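PDB 1W07: peroxisomal acyl-coenzyme A oxidase 1 from Arabidopsis thaliana, which oxidises long- and medium-chain acyl-CoAs to 2-trans-enoyl-CoAs with FAD as cofactor, passing the electrons to oxygen to give hydrogen peroxide. Local coordinates for residues E15-V18 and E19-K22. The protein carries 1 engineered substitution. Numbering follows the deposited sequence.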
loop_
_atom_site.group_PDB
_atom_site.type_symbol
_atom_site.label_atom_id
_atom_site.label_comp_id
_atom_site.label_asym_id
_atom_site.label_seq_id
_atom_site.Cartn_x
_atom_site.Cartn_y
_atom_site.Cartn_z
ATOM N N GLU B 15 31.661 7.156 3.690
ATOM C CA GLU B 15 32.469 8.302 4.094
ATOM C C GLU B 15 32.291 8.571 5.585
ATOM O O GLU B 15 32.461 9.692 6.054
ATOM C CB GLU B 15 32.071 9.540 3.279
ATOM C CG GLU B 15 32.259 9.323 1.783
ATOM C CD GLU B 15 31.680 10.436 0.952
ATOM O OE1 GLU B 15 30.622 10.980 1.342
ATOM O OE2 GLU B 15 32.261 10.747 -0.110
ATOM N N PHE B 16 31.943 7.527 6.328
ATOM C CA PHE B 16 31.755 7.642 7.775
ATOM C C PHE B 16 31.932 6.230 8.344
ATOM O O PHE B 16 31.766 5.255 7.607
ATOM C CB PHE B 16 30.355 8.198 8.075
ATOM C CG PHE B 16 29.248 7.227 7.797
ATOM C CD1 PHE B 16 28.675 6.495 8.832
ATOM C CD2 PHE B 16 28.803 7.004 6.492
ATOM C CE1 PHE B 16 27.674 5.547 8.576
ATOM C CE2 PHE B 16 27.803 6.062 6.228
ATOM C CZ PHE B 16 27.242 5.335 7.275
ATOM N N ASP B 17 32.295 6.115 9.625
ATOM C CA ASP B 17 32.489 4.795 10.230
ATOM C C ASP B 17 31.161 4.237 10.711
ATOM O O ASP B 17 30.561 4.745 11.663
ATOM C CB ASP B 17 33.488 4.849 11.391
ATOM C CG ASP B 17 34.948 4.952 10.918
ATOM O OD1 ASP B 17 35.287 4.328 9.896
ATOM O OD2 ASP B 17 35.748 5.628 11.585
ATOM N N VAL B 18 30.712 3.186 10.027
ATOM C CA VAL B 18 29.442 2.534 10.311
ATOM C C VAL B 18 29.288 2.047 11.744
ATOM O O VAL B 18 28.199 2.139 12.306
ATOM C CB VAL B 18 29.195 1.340 9.324
ATOM C CG1 VAL B 18 30.294 0.279 9.484
ATOM C CG2 VAL B 18 27.789 0.741 9.558
ATOM N N GLU B 19 30.360 1.530 12.334
ATOM C CA GLU B 19 30.277 1.027 13.692
ATOM C C GLU B 19 29.819 2.101 14.680
ATOM O O GLU B 19 29.096 1.800 15.637
ATOM C CB GLU B 19 31.616 0.407 14.123
ATOM C CG GLU B 19 31.986 -0.868 13.332
ATOM C CD GLU B 19 30.870 -1.931 13.300
ATOM O OE1 GLU B 19 30.411 -2.373 14.376
ATOM O OE2 GLU B 19 30.454 -2.341 12.195
ATOM N N ASP B 20 30.206 3.351 14.440
ATOM C CA ASP B 20 29.805 4.474 15.299
ATOM C C ASP B 20 28.357 4.867 15.016
ATOM O O ASP B 20 27.616 5.241 15.928
ATOM C CB ASP B 20 30.712 5.680 15.061
ATOM C CG ASP B 20 32.105 5.475 15.630
ATOM O OD1 ASP B 20 32.223 5.423 16.871
ATOM O OD2 ASP B 20 33.064 5.347 14.841
ATOM N N MET B 21 27.948 4.788 13.753
ATOM C CA MET B 21 26.566 5.104 13.403
ATOM C C MET B 21 25.634 4.076 14.042
ATOM O O MET B 21 24.492 4.392 14.364
ATOM C CB MET B 21 26.367 5.088 11.887
ATOM C CG MET B 21 25.003 5.613 11.455
ATOM S SD MET B 21 24.749 7.336 11.933
ATOM C CE MET B 21 25.339 8.188 10.463
ATOM N N LYS B 22 26.113 2.841 14.207
ATOM C CA LYS B 22 25.300 1.780 14.820
ATOM C C LYS B 22 24.910 2.166 16.236
ATOM O O LYS B 22 23.804 1.871 16.687
ATOM C CB LYS B 22 26.061 0.448 14.866
ATOM C CG LYS B 22 26.193 -0.247 13.510
ATOM C CD LYS B 22 26.908 -1.596 13.633
ATOM C CE LYS B 22 26.873 -2.341 12.301
ATOM N NZ LYS B 22 27.595 -3.642 12.371
HETATM O O HOH W 1 35.102 6.872 13.986
#
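Phe-16 and Met-21 meet where the loop enters the N-terminal end of helix 18-26, with Asp-17 at its N-cap position. The two side chains cross at about a right angle, and Met-21 CB sits at the ring edge, near the ring plane, 3.6 Å from Phe-16 CE1. Met-21 has CG anti to its own N (chi1 -171°) and then bends at chi2 and chi3, which brings CE back to 4.1 Å from Phe-16 CD1. Both residues are buried: Leu-603 of helix 600-605 touches each of them, and helix 548-566 adds Gln-551 to Phe-16 and Val-548 and Leu-552 to Met-21. This sets the N-terminal region against two helices of the C-terminal region, away from the FAD site.

Asp-17 makes no capping bond through its carboxylate; instead its carbonyl O starts the helix, accepting Asp-20 N at 3.1 Å and, weakly, Met-21 N. Lys-22 N closes the next turn on Val-18 O. The acid pair is joined through solvent: Asp-17 OD2 and Asp-20 OD2 lie 4.2 Å apart, and one water donates to both, which probably eases the repulsion between like charges.

On another side of the turn, Val-18 and Glu-19 point the same way, with Val-18 CG1 alongside Glu-19 OE2. Lys-22 runs extended beyond CG, its CG passing 3.3 Å from Val-18 O, whereas Glu-19 is bent at chi2 (-52°), and this folding brings its carboxylate to the ammonium group. A methionine in place of Lys-22 would probably leave the Glu-19 carboxylate without its counter-charge and freer to turn. The salt bridge itself spans 3.1 Å from Lys-22 NZ to the syn side of Glu-19 OE2, with the nitrogen 20° out of the carboxylate plane.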